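Glucosamine kinase (Streptacidiphilus jiangxiensis, PDB 6HWJ) phosphorylates D-glucosamine to D-glucosamine 6-phosphate, using ATP and magnesium, and acts to a lesser extent on glucose. Local coordinates at residues M229-T239 with R332-V340; V297-Q305 with V315-V323. All blocks are in the same frame, centred on the assembly; numbering follows the deposited sequence.

Overall arrangement
Contact 2 (297-305 with 315-323) holds the two magnesium ions of the active site; its centre is about 3 Å from that of the chain. Contact 1 (229-239 with 332-340) stands behind it as a second shell, the two centres being about 13 Å apart. Asp338 joins them: its OD1 lies 2.9 Å from Gly299 N and its OD2 3.0 Å from His298 N, hydrogen bonds that hold the backbone just ahead of the glucosamine-binding Asp300. The side chains of Asp338 and Asp300 are about 7 Å apart, and that of Asp338 is about 12 Å from a magnesium ion. Contact 1 thus touches no metal but holds the start of the loop, from which Asp300 and, further on, Gln305 follow.

Contact 1 (M229-T239 with R332-V340); sequences MHAALAARGRT and RQPAALDVV
His230 and Asp338 meet in the buried half of this contact. His230 NE2 gives a hydrogen bond of 2.7 Å to Asp338 OD2, nearly straight at 163°, with the acceptor in the ring plane and the carboxylate turned only 18° from the imidazole. The bond uses the lone pair of OD2 that faces away from OD1. Ala335 CB lies over one ring face, a CH-pi contact 3.9 Å from the centroid, while Val339 CG2 sits at the edge. His230 ND1 is hydrogen-bonded to Tyr380 OH, which with the Asp338 bond limits rotation of the ring. Met229, bent at its last torsion (chi3 77°), brings CE to 3.6 Å from Asp338 OD2.

The helical segments 229-234 and 335-340 run roughly antiparallel, and Asp338 also holds the start of the 297-305 loop. This recalls the helix-F aspartate of protein kinases, which holds the backbone of the catalytic loop.

Towards the solvent side, polar groups replace this close fit. The extended Arg332 lays its guanidinium beneath Gly237 O, 3.5 Å from the plane. Its NH1 bonds Thr239 OG1 at 2.8 Å, close to the guanidinium plane, whereas NH2 makes a weak bond to Arg236 O. The poorly ordered Arg236 brings NH1 within 4.0 Å of Arg332 NH2, and Asp296, salt-bridged to both arginines, should offset their like charges.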
ATOM      1  N   MET A 229      -5.355  13.357  -0.940  1.00 23.33           N
ATOM      2  CA  MET A 229      -4.125  12.579  -0.787  1.00 27.93           C
ATOM      3  C   MET A 229      -3.063  13.046  -1.782  1.00 28.25           C
ATOM      4  O   MET A 229      -1.928  13.364  -1.391  1.00 27.79           O
ATOM      5  CB  MET A 229      -4.446  11.091  -0.973  1.00 24.35           C
ATOM      6  CG  MET A 229      -3.272  10.145  -0.761  1.00 27.97           C
ATOM      7  SD  MET A 229      -3.754   8.414  -1.068  1.00 25.93           S
ATOM      8  CE  MET A 229      -3.788   8.390  -2.857  1.00 29.60           C
ATOM      9  N   HIS A 230      -3.426  13.140  -3.071  1.00 26.43           N
ATOM     10  CA  HIS A 230      -2.439  13.533  -4.077  1.00 29.16           C
ATOM     11  C   HIS A 230      -1.952  14.965  -3.870  1.00 27.81           C
ATOM     12  O   HIS A 230      -0.762  15.254  -4.032  1.00 29.16           O
ATOM     13  CB  HIS A 230      -3.016  13.366  -5.484  1.00 25.50           C
ATOM     14  CG  HIS A 230      -3.131  11.947  -5.921  1.00 26.82           C
ATOM     15  ND1 HIS A 230      -3.948  11.552  -6.960  1.00 29.52           N
ATOM     16  CD2 HIS A 230      -2.526  10.826  -5.471  1.00 25.86           C
ATOM     17  CE1 HIS A 230      -3.836  10.248  -7.123  1.00 29.20           C
ATOM     18  NE2 HIS A 230      -2.983   9.785  -6.225  1.00 27.00           N
ATOM     19  N   ALA A 231      -2.851  15.878  -3.519  1.00 28.91           N
ATOM     20  CA  ALA A 231      -2.447  17.261  -3.300  1.00 32.19           C
ATOM     21  C   ALA A 231      -1.403  17.354  -2.199  1.00 30.04           C
ATOM     22  O   ALA A 231      -0.454  18.137  -2.298  1.00 30.92           O
ATOM     23  CB  ALA A 231      -3.665  18.126  -2.964  1.00 34.25           C
ATOM     24  N   ALA A 232      -1.561  16.565  -1.139  1.00 29.13           N
ATOM     25  CA  ALA A 232      -0.598  16.580  -0.052  1.00 30.13           C
ATOM     26  C   ALA A 232       0.715  15.936  -0.473  1.00 31.18           C
ATOM     27  O   ALA A 232       1.791  16.452  -0.157  1.00 31.40           O
ATOM     28  CB  ALA A 232      -1.161  15.841   1.178  1.00 29.65           C
ATOM     29  N   LEU A 233       0.650  14.788  -1.153  1.00 28.70           N
ATOM     30  CA  LEU A 233       1.869  14.120  -1.589  1.00 27.43           C
ATOM     31  C   LEU A 233       2.624  14.977  -2.591  1.00 29.82           C
ATOM     32  O   LEU A 233       3.863  15.033  -2.574  1.00 33.71           O
ATOM     33  CB  LEU A 233       1.527  12.753  -2.186  1.00 24.54           C
ATOM     34  CG  LEU A 233       0.873  11.746  -1.252  1.00 25.60           C
ATOM     35  CD1 LEU A 233       0.467  10.511  -2.015  1.00 27.83           C
ATOM     36  CD2 LEU A 233       1.759  11.365  -0.054  1.00 26.70           C
ATOM     37  N   ALA A 234       1.903  15.673  -3.464  1.00 30.61           N
ATOM     38  CA  ALA A 234       2.550  16.465  -4.500  1.00 34.35           C
ATOM     39  C   ALA A 234       3.315  17.648  -3.923  1.00 37.20           C
ATOM     40  O   ALA A 234       4.159  18.223  -4.622  1.00 33.26           O
ATOM     41  CB  ALA A 234       1.519  16.967  -5.517  1.00 33.78           C
ATOM     42  N   ALA A 235       3.053  18.022  -2.669  1.00 37.19           N
ATOM     43  CA  ALA A 235       3.801  19.104  -2.042  1.00 40.02           C
ATOM     44  C   ALA A 235       5.280  18.770  -1.877  1.00 38.90           C
ATOM     45  O   ALA A 235       6.100  19.684  -1.748  1.00 41.40           O
ATOM     46  CB  ALA A 235       3.193  19.436  -0.678  1.00 42.16           C
ATOM     47  N   ARG A 236       5.644  17.489  -1.884  1.00 36.70           N
ATOM     48  CA  ARG A 236       7.047  17.100  -1.867  1.00 43.34           C
ATOM     49  C   ARG A 236       7.720  17.309  -3.218  1.00 43.29           C
ATOM     50  O   ARG A 236       8.942  17.139  -3.325  1.00 43.39           O
ATOM     51  CB  ARG A 236       7.195  15.638  -1.449  1.00 55.76           C
ATOM     52  CG  ARG A 236       6.890  15.386   0.030  1.00 71.24           C
ATOM     53  CD  ARG A 236       7.514  14.087   0.536  1.00 86.60           C
ATOM     54  NE  ARG A 236       8.974  14.117   0.490  1.00103.30           N
ATOM     55  CZ  ARG A 236       9.716  13.549  -0.463  1.00117.23           C
ATOM     56  NH1 ARG A 236       9.148  12.891  -1.467  1.00120.20           N
ATOM     57  NH2 ARG A 236      11.037  13.642  -0.409  1.00123.95           N
ATOM     58  N   GLY A 237       6.964  17.664  -4.242  1.00 40.81           N
ATOM     59  CA  GLY A 237       7.510  17.967  -5.546  1.00 40.81           C
ATOM     60  C   GLY A 237       7.039  16.980  -6.592  1.00 37.10           C
ATOM     61  O   GLY A 237       6.276  16.052  -6.323  1.00 32.42           O
ATOM     62  N   ARG A 238       7.522  17.197  -7.810  1.00 35.82           N
ATOM     63  CA  ARG A 238       7.140  16.355  -8.936  1.00 37.09           C
ATOM     64  C   ARG A 238       8.346  16.204  -9.843  1.00 37.86           C
ATOM     65  O   ARG A 238       9.292  16.995  -9.779  1.00 39.37           O
ATOM     66  CB  ARG A 238       5.962  16.955  -9.700  1.00 38.39           C
ATOM     67  CG  ARG A 238       6.307  18.294 -10.342  1.00 44.84           C
ATOM     68  CD  ARG A 238       5.076  18.967 -10.919  1.00 52.74           C
ATOM     69  NE  ARG A 238       4.035  19.134  -9.908  1.00 59.25           N
ATOM     70  CZ  ARG A 238       2.861  19.708 -10.132  1.00 66.72           C
ATOM     71  NH1 ARG A 238       2.574  20.179 -11.335  1.00 69.77           N
ATOM     72  NH2 ARG A 238       1.976  19.817  -9.150  1.00 69.00           N
ATOM     73  N   THR A 239       8.291  15.185 -10.700  1.00 40.20           N
ATOM     74  CA  THR A 239       9.371  14.890 -11.648  1.00 40.87           C
ATOM     75  C   THR A 239       8.752  14.629 -13.013  1.00 39.01           C
ATOM     76  O   THR A 239       7.892  13.734 -13.131  1.00 34.16           O
ATOM     77  CB  THR A 239      10.192  13.688 -11.188  1.00 45.31           C
ATOM     78  OG1 THR A 239      10.708  13.913  -9.865  1.00 47.27           O
ATOM     79  CG2 THR A 239      11.333  13.432 -12.145  1.00 44.87           C
ATOM     80  N   ARG A 332       8.550   7.693  -7.889  1.00 30.47           N
ATOM     81  CA  ARG A 332       7.387   8.480  -8.263  1.00 28.41           C
ATOM     82  C   ARG A 332       6.721   7.908  -9.506  1.00 32.34           C
ATOM     83  O   ARG A 332       7.376   7.327 -10.375  1.00 33.41           O
ATOM     84  CB  ARG A 332       7.790   9.926  -8.498  1.00 29.09           C
ATOM     85  CG  ARG A 332       8.309  10.603  -7.261  1.00 33.57           C
ATOM     86  CD  ARG A 332       8.714  12.039  -7.536  1.00 38.02           C
ATOM     87  NE  ARG A 332       8.788  12.823  -6.297  1.00 40.33           N
ATOM     88  CZ  ARG A 332       9.313  14.044  -6.214  1.00 39.37           C
ATOM     89  NH1 ARG A 332       9.808  14.627  -7.282  1.00 35.61           N
ATOM     90  NH2 ARG A 332       9.336  14.670  -5.053  1.00 43.39           N
ATOM     91  N   GLN A 333       5.403   8.084  -9.579  1.00 31.86           N
ATOM     92  CA  GLN A 333       4.569   7.575 -10.657  1.00 30.70           C
ATOM     93  C   GLN A 333       3.531   8.640 -11.011  1.00 32.18           C
ATOM     94  O   GLN A 333       3.343   9.597 -10.242  1.00 29.56           O
ATOM     95  CB  GLN A 333       3.858   6.287 -10.237  1.00 30.64           C
ATOM     96  CG  GLN A 333       4.784   5.153  -9.740  1.00 35.30           C
ATOM     97  CD  GLN A 333       5.592   4.525 -10.862  1.00 39.55           C
ATOM     98  OE1 GLN A 333       5.397   4.846 -12.028  1.00 35.00           O
ATOM     99  NE2 GLN A 333       6.503   3.618 -10.507  1.00 41.03           N
ATOM    100  N   PRO A 334       2.799   8.489 -12.122  1.00 30.10           N
ATOM    101  CA  PRO A 334       1.689   9.412 -12.394  1.00 30.58           C
ATOM    102  C   PRO A 334       0.583   9.257 -11.358  1.00 29.17           C
ATOM    103  O   PRO A 334       0.235   8.149 -10.967  1.00 25.77           O
ATOM    104  CB  PRO A 334       1.192   8.992 -13.785  1.00 30.28           C
ATOM    105  CG  PRO A 334       2.264   8.091 -14.330  1.00 32.32           C
ATOM    106  CD  PRO A 334       2.890   7.431 -13.139  1.00 28.98           C
ATOM    107  N   ALA A 335       0.008  10.384 -10.950  1.00 31.49           N
ATOM    108  CA  ALA A 335      -1.162  10.345 -10.081  1.00 31.83           C
ATOM    109  C   ALA A 335      -2.297   9.555 -10.719  1.00 29.25           C
ATOM    110  O   ALA A 335      -3.062   8.877 -10.013  1.00 26.32           O
ATOM    111  CB  ALA A 335      -1.623  11.768  -9.751  1.00 29.27           C
ATOM    112  N   ALA A 336      -2.410   9.596 -12.045  1.00 26.96           N
ATOM    113  CA  ALA A 336      -3.455   8.845 -12.715  1.00 25.83           C
ATOM    114  C   ALA A 336      -3.357   7.351 -12.439  1.00 26.48           C
ATOM    115  O   ALA A 336      -4.358   6.635 -12.575  1.00 26.17           O
ATOM    116  CB  ALA A 336      -3.412   9.102 -14.221  1.00 26.69           C
ATOM    117  N   LEU A 337      -2.180   6.855 -12.053  1.00 26.08           N
ATOM    118  CA  LEU A 337      -2.060   5.453 -11.686  1.00 25.62           C
ATOM    119  C   LEU A 337      -2.955   5.110 -10.496  1.00 24.92           C
ATOM    120  O   LEU A 337      -3.673   4.100 -10.513  1.00 25.36           O
ATOM    121  CB  LEU A 337      -0.597   5.120 -11.372  1.00 27.76           C
ATOM    122  CG  LEU A 337      -0.372   3.683 -10.896  1.00 31.67           C
ATOM    123  CD1 LEU A 337      -0.604   2.699 -12.045  1.00 30.60           C
ATOM    124  CD2 LEU A 337       1.052   3.507 -10.330  1.00 38.71           C
ATOM    125  N   ASP A 338      -2.922   5.931  -9.438  1.00 27.47           N
ATOM    126  CA  ASP A 338      -3.843   5.708  -8.319  1.00 23.23           C
ATOM    127  C   ASP A 338      -5.283   5.836  -8.784  1.00 27.40           C
ATOM    128  O   ASP A 338      -6.169   5.102  -8.317  1.00 28.18           O
ATOM    129  CB  ASP A 338      -3.596   6.695  -7.177  1.00 25.16           C
ATOM    130  CG  ASP A 338      -2.288   6.451  -6.428  1.00 26.96           C
ATOM    131  OD1 ASP A 338      -1.724   5.332  -6.477  1.00 25.52           O
ATOM    132  OD2 ASP A 338      -1.840   7.410  -5.756  1.00 27.97           O
ATOM    133  N   VAL A 339      -5.548   6.807  -9.665  1.00 28.94           N
ATOM    134  CA  VAL A 339      -6.914   7.046 -10.133  1.00 27.52           C
ATOM    135  C   VAL A 339      -7.464   5.796 -10.797  1.00 27.07           C
ATOM    136  O   VAL A 339      -8.565   5.342 -10.468  1.00 26.02           O
ATOM    137  CB  VAL A 339      -6.955   8.250 -11.086  1.00 29.15           C
ATOM    138  CG1 VAL A 339      -8.280   8.329 -11.789  1.00 29.82           C
ATOM    139  CG2 VAL A 339      -6.662   9.548 -10.336  1.00 30.35           C
ATOM    140  N   VAL A 340      -6.695   5.205 -11.725  1.00 29.03           N
ATOM    141  CA  VAL A 340      -7.193   4.039 -12.439  1.00 28.00           C
ATOM    142  C   VAL A 340      -7.259   2.834 -11.522  1.00 24.37           C
ATOM    143  O   VAL A 340      -8.112   1.959 -11.700  1.00 27.36           O
ATOM    144  CB  VAL A 340      -6.343   3.730 -13.691  1.00 29.48           C
ATOM    145  CG1 VAL A 340      -6.386   4.897 -14.666  1.00 29.68           C
ATOM    146  CG2 VAL A 340      -4.916   3.355 -13.317  1.00 32.03           C
TER
HETATM  147  O   HOH W   1      11.301  17.058  -5.891  1.00 46.24           O

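Contact 2 (V297-Q305 with V315-V323). With MG (magnesium ion), chain C; MG (magnesium ion), chain F.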
ATOM      1  N   VAL A 297       3.096   8.672  -4.915  1.00 25.57           N
ATOM      2  CA  VAL A 297       1.751   8.140  -5.031  1.00 26.06           C
ATOM      3  C   VAL A 297       1.545   7.064  -3.961  1.00 25.92           C
ATOM      4  O   VAL A 297       2.477   6.648  -3.282  1.00 24.71           O
ATOM      5  CB  VAL A 297       1.449   7.563  -6.432  1.00 26.55           C
ATOM      6  CG1 VAL A 297       1.505   8.653  -7.499  1.00 25.33           C
ATOM      7  CG2 VAL A 297       2.399   6.424  -6.778  1.00 27.43           C
ATOM      8  N   HIS A 298       0.293   6.630  -3.817  1.00 24.91           N
ATOM      9  CA  HIS A 298      -0.001   5.458  -2.995  1.00 25.06           C
ATOM     10  C   HIS A 298       0.624   4.212  -3.609  1.00 26.49           C
ATOM     11  O   HIS A 298       1.363   3.473  -2.939  1.00 27.39           O
ATOM     12  CB  HIS A 298      -1.523   5.276  -2.840  1.00 22.96           C
ATOM     13  CG  HIS A 298      -1.906   4.135  -1.951  1.00 24.65           C
ATOM     14  ND1 HIS A 298      -1.805   2.814  -2.346  1.00 24.24           N
ATOM     15  CD2 HIS A 298      -2.368   4.114  -0.666  1.00 24.32           C
ATOM     16  CE1 HIS A 298      -2.187   2.027  -1.347  1.00 28.39           C
ATOM     17  NE2 HIS A 298      -2.532   2.790  -0.316  1.00 26.42           N
ATOM     18  N   GLY A 299       0.320   3.943  -4.880  1.00 27.62           N
ATOM     19  CA  GLY A 299       1.029   2.933  -5.643  1.00 31.11           C
ATOM     20  C   GLY A 299       0.431   1.544  -5.596  1.00 30.57           C
ATOM     21  O   GLY A 299       0.888   0.670  -6.340  1.00 35.45           O
ATOM     22  N   ASP A 300      -0.564   1.318  -4.754  1.00 27.86           N
ATOM     23  CA  ASP A 300      -1.245   0.022  -4.689  1.00 27.45           C
ATOM     24  C   ASP A 300      -2.681   0.298  -4.261  1.00 26.27           C
ATOM     25  O   ASP A 300      -3.185  -0.250  -3.276  1.00 24.44           O
ATOM     26  CB  ASP A 300      -0.519  -0.930  -3.742  1.00 30.77           C
ATOM     27  CG  ASP A 300      -1.114  -2.331  -3.745  1.00 32.23           C
ATOM     28  OD1 ASP A 300      -1.678  -2.738  -4.772  1.00 32.38           O
ATOM     29  OD2 ASP A 300      -1.018  -3.007  -2.699  1.00 32.95           O
ATOM     30  N   PHE A 301      -3.340   1.190  -4.998  1.00 28.04           N
ATOM     31  CA  PHE A 301      -4.542   1.886  -4.542  1.00 26.15           C
ATOM     32  C   PHE A 301      -5.766   1.175  -5.083  1.00 26.37           C
ATOM     33  O   PHE A 301      -5.915   1.025  -6.303  1.00 24.40           O
ATOM     34  CB  PHE A 301      -4.477   3.345  -5.007  1.00 27.35           C
ATOM     35  CG  PHE A 301      -5.412   4.270  -4.285  1.00 28.00           C
ATOM     36  CD1 PHE A 301      -5.375   4.393  -2.907  1.00 25.50           C
ATOM     37  CD2 PHE A 301      -6.296   5.051  -4.993  1.00 28.48           C
ATOM     38  CE1 PHE A 301      -6.227   5.253  -2.259  1.00 26.29           C
ATOM     39  CE2 PHE A 301      -7.156   5.914  -4.334  1.00 28.29           C
ATOM     40  CZ  PHE A 301      -7.109   6.015  -2.962  1.00 25.86           C
ATOM     41  N   HIS A 302      -6.644   0.746  -4.178  1.00 24.22           N
ATOM     42  CA  HIS A 302      -7.879   0.054  -4.537  1.00 24.42           C
ATOM     43  C   HIS A 302      -8.757   0.035  -3.295  1.00 25.52           C
ATOM     44  O   HIS A 302      -8.330   0.442  -2.205  1.00 23.55           O
ATOM     45  CB  HIS A 302      -7.594  -1.357  -5.067  1.00 24.24           C
ATOM     46  CG  HIS A 302      -6.844  -2.227  -4.111  1.00 24.52           C
ATOM     47  ND1 HIS A 302      -7.450  -2.868  -3.061  1.00 27.28           N
ATOM     48  CD2 HIS A 302      -5.532  -2.574  -4.056  1.00 26.63           C
ATOM     49  CE1 HIS A 302      -6.548  -3.573  -2.393  1.00 27.68           C
ATOM     50  NE2 HIS A 302      -5.372  -3.407  -2.976  1.00 25.04           N
ATOM     51  N   VAL A 303      -9.993  -0.448  -3.458  1.00 26.56           N
ATOM     52  CA  VAL A 303     -10.966  -0.307  -2.369  1.00 25.41           C
ATOM     53  C   VAL A 303     -10.538  -1.096  -1.150  1.00 27.41           C
ATOM     54  O   VAL A 303     -10.963  -0.798  -0.035  1.00 25.98           O
ATOM     55  CB  VAL A 303     -12.389  -0.740  -2.802  1.00 32.76           C
ATOM     56  CG1 VAL A 303     -12.852   0.063  -3.983  1.00 35.68           C
ATOM     57  CG2 VAL A 303     -12.433  -2.246  -3.075  1.00 33.75           C
ATOM     58  N   GLY A 304      -9.737  -2.148  -1.333  1.00 28.95           N
ATOM     59  CA  GLY A 304      -9.237  -2.907  -0.194  1.00 29.93           C
ATOM     60  C   GLY A 304      -8.293  -2.137   0.699  1.00 26.35           C
ATOM     61  O   GLY A 304      -7.990  -2.618   1.792  1.00 28.25           O
ATOM     62  N   GLN A 305      -7.796  -0.983   0.247  1.00 24.76           N
ATOM     63  CA  GLN A 305      -6.897  -0.157   1.037  1.00 23.30           C
ATOM     64  C   GLN A 305      -7.652   0.950   1.766  1.00 24.21           C
ATOM     65  O   GLN A 305      -7.023   1.821   2.371  1.00 24.72           O
ATOM     66  CB  GLN A 305      -5.821   0.477   0.160  1.00 22.03           C
ATOM     67  CG  GLN A 305      -5.123  -0.471  -0.818  1.00 24.13           C
ATOM     68  CD  GLN A 305      -4.222  -1.469  -0.129  1.00 26.86           C
ATOM     69  OE1 GLN A 305      -4.486  -1.903   1.003  1.00 31.18           O
ATOM     70  NE2 GLN A 305      -3.125  -1.841  -0.807  1.00 26.51           N
ATOM     71  N   VAL A 315      -7.362   5.653   4.457  1.00 23.95           N
ATOM     72  CA  VAL A 315      -6.522   4.899   3.526  1.00 23.36           C
ATOM     73  C   VAL A 315      -5.331   4.340   4.292  1.00 24.26           C
ATOM     74  O   VAL A 315      -4.796   4.983   5.216  1.00 23.48           O
ATOM     75  CB  VAL A 315      -6.088   5.766   2.333  1.00 25.04           C
ATOM     76  CG1 VAL A 315      -5.384   7.018   2.789  1.00 29.79           C
ATOM     77  CG2 VAL A 315      -5.153   4.937   1.395  1.00 27.40           C
ATOM     78  N   VAL A 316      -4.936   3.112   3.948  1.00 22.79           N
ATOM     79  CA  VAL A 316      -3.791   2.458   4.575  1.00 23.91           C
ATOM     80  C   VAL A 316      -2.926   1.818   3.495  1.00 23.90           C
ATOM     81  O   VAL A 316      -3.263   1.852   2.312  1.00 22.62           O
ATOM     82  CB  VAL A 316      -4.223   1.403   5.603  1.00 25.93           C
ATOM     83  CG1 VAL A 316      -5.035   2.035   6.706  1.00 28.69           C
ATOM     84  CG2 VAL A 316      -5.045   0.324   4.926  1.00 27.07           C
ATOM     85  N   ASP A 317      -1.788   1.248   3.924  1.00 28.06           N
ATOM     86  CA  ASP A 317      -0.930   0.396   3.078  1.00 27.25           C
ATOM     87  C   ASP A 317      -0.146   1.223   2.062  1.00 24.46           C
ATOM     88  O   ASP A 317      -0.473   1.230   0.873  1.00 27.08           O
ATOM     89  CB  ASP A 317      -1.804  -0.653   2.380  1.00 35.44           C
ATOM     90  CG  ASP A 317      -0.999  -1.861   1.883  1.00 47.88           C
ATOM     91  OD1 ASP A 317       0.232  -1.744   1.733  1.00 53.02           O
ATOM     92  OD2 ASP A 317      -1.625  -2.926   1.644  1.00 52.78           O
ATOM     93  N   PHE A 318       0.916   1.893   2.517  1.00 24.12           N
ATOM     94  CA  PHE A 318       1.717   2.776   1.686  1.00 28.68           C
ATOM     95  C   PHE A 318       3.092   2.204   1.316  1.00 29.89           C
ATOM     96  O   PHE A 318       4.012   2.973   1.002  1.00 25.35           O
ATOM     97  CB  PHE A 318       1.888   4.113   2.396  1.00 31.05           C
ATOM     98  CG  PHE A 318       0.664   4.997   2.317  1.00 34.64           C
ATOM     99  CD1 PHE A 318       0.418   5.744   1.186  1.00 35.37           C
ATOM    100  CD2 PHE A 318      -0.230   5.060   3.369  1.00 36.29           C
ATOM    101  CE1 PHE A 318      -0.700   6.553   1.101  1.00 36.57           C
ATOM    102  CE2 PHE A 318      -1.348   5.862   3.289  1.00 35.47           C
ATOM    103  CZ  PHE A 318      -1.580   6.609   2.157  1.00 36.73           C
ATOM    104  N   ASP A 319       3.232   0.875   1.322  0.50 28.94           N
ATOM    105  CA  ASP A 319       4.506   0.238   1.005  0.50 32.68           C
ATOM    106  C   ASP A 319       4.826   0.239  -0.484  0.50 28.48           C
ATOM    107  O   ASP A 319       5.969  -0.044  -0.856  0.50 29.47           O
ATOM    108  CB  ASP A 319       4.506  -1.217   1.487  0.50 38.75           C
ATOM    109  CG  ASP A 319       4.599  -1.332   2.983  0.50 40.28           C
ATOM    110  OD1 ASP A 319       5.162  -0.416   3.617  0.50 40.79           O
ATOM    111  OD2 ASP A 319       4.111  -2.343   3.527  0.50 42.56           O
ATOM    112  N   GLY A 320       3.849   0.520  -1.339  1.00 28.61           N
ATOM    113  CA  GLY A 320       4.059   0.519  -2.774  1.00 31.83           C
ATOM    114  C   GLY A 320       3.532  -0.729  -3.464  1.00 33.41           C
ATOM    115  O   GLY A 320       3.018  -1.665  -2.851  1.00 32.54           O
ATOM    116  N   ASN A 321       3.693  -0.732  -4.785  1.00 38.93           N
ATOM    117  CA  ASN A 321       3.170  -1.813  -5.624  1.00 39.41           C
ATOM    118  C   ASN A 321       3.979  -3.085  -5.419  1.00 39.72           C
ATOM    119  O   ASN A 321       5.175  -3.106  -5.744  1.00 36.42           O
ATOM    120  CB  ASN A 321       3.208  -1.379  -7.084  1.00 45.96           C
ATOM    121  CG  ASN A 321       2.603  -2.409  -8.010  1.00 52.26           C
ATOM    122  OD1 ASN A 321       2.116  -3.445  -7.571  1.00 51.91           O
ATOM    123  ND2 ASN A 321       2.624  -2.118  -9.310  1.00 58.42           N
ATOM    124  N   PRO A 322       3.381  -4.160  -4.893  1.00 40.76           N
ATOM    125  CA  PRO A 322       4.168  -5.345  -4.544  1.00 45.00           C
ATOM    126  C   PRO A 322       4.652  -6.154  -5.738  1.00 46.47           C
ATOM    127  O   PRO A 322       5.471  -7.069  -5.539  1.00 44.59           O
ATOM    128  CB  PRO A 322       3.201  -6.172  -3.680  1.00 44.37           C
ATOM    129  CG  PRO A 322       1.846  -5.775  -4.167  1.00 44.35           C
ATOM    130  CD  PRO A 322       1.948  -4.325  -4.564  1.00 42.15           C
ATOM    131  N   VAL A 323       4.188  -5.858  -6.952  1.00 46.86           N
ATOM    132  CA  VAL A 323       4.697  -6.550  -8.128  1.00 53.09           C
ATOM    133  C   VAL A 323       5.957  -5.896  -8.685  1.00 55.53           C
ATOM    134  O   VAL A 323       6.689  -6.537  -9.449  1.00 59.99           O
ATOM    135  CB  VAL A 323       3.629  -6.629  -9.237  1.00 54.95           C
ATOM    136  CG1 VAL A 323       2.323  -7.168  -8.672  1.00 54.19           C
ATOM    137  CG2 VAL A 323       3.433  -5.279  -9.892  1.00 53.24           C
TER
HETATM  138 MG    MG C 501      -3.679  -3.631   1.837  1.00 37.98          MG
HETATM  139 MG    MG F 504       1.566  -3.390   1.167  1.00 45.28          MG
HETATM  140  O   HOH W   2       1.140   1.245  -1.305  1.00 25.83           O
HETATM  141  O   HOH W   3       3.748   4.224  -1.645  1.00 30.99           O
HETATM  142  O   HOH W   4       1.065  -2.391  -0.724  1.00 39.06           O
HETATM  143  O   HOH W   5      -5.762  -4.372   1.822  1.00 44.11           O
HETATM  144  O   HOH W   6      -0.091  -4.539   0.472  1.00 40.00           O
HETATM  145  O   HOH W   7      -4.276  -2.941   3.664  1.00 40.28           O
HETATM  146  O   HOH W   8      -3.365  -5.370   3.098  1.00 38.41           O
HETATM  147  O   HOH W   9       2.178  -4.583  -0.298  1.00 50.48           O
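The magnesium site of a kinase-like active centre is built where the HGDFHVGQ loop, 298-305, meets the DFDG sequence, 317-320; they resemble, and are probably the counterparts of, the catalytic loop and DFG motif of protein kinases. Asp317 OD2 binds one magnesium at 2.2 Å, shared with Gln305 OE1 at 2.1 Å and three waters, and Asp317 OD1 binds the other, also at 2.2 Å, with three more waters. Asp319, a known ligand of the second magnesium, keeps OD2 3.6 Å from that ion in one of its two conformers.

The amide of Gln305 stands 76° from the carboxylate plane of Asp317. Its NE2 bonds Asp300 O at 2.9 Å, in both the amide and the carbonyl plane, and adds a weak bond to Asp317 OD2. This fixes the amide and presents OE1 to the metal.

With CG anti to the backbone N (chi1 -177°), the His298 ring extends to Val316 O, and NE2 donates an almost linear bond of 2.9 Å (173°). ND1 accepts from Asp300 N, while CD2 sits over the face of Phe318, 3.4 Å from its CE1. Val316 N returns a backbone bond to Gln305 O.

One water on the second magnesium donates to Asp300 OD2 at 2.9 Å and to Gly320 O, linking the glucosamine-binding residue to the metal. The water-filled coordination positions are consistent with ions that could exchange waters for phosphate oxygens of ATP.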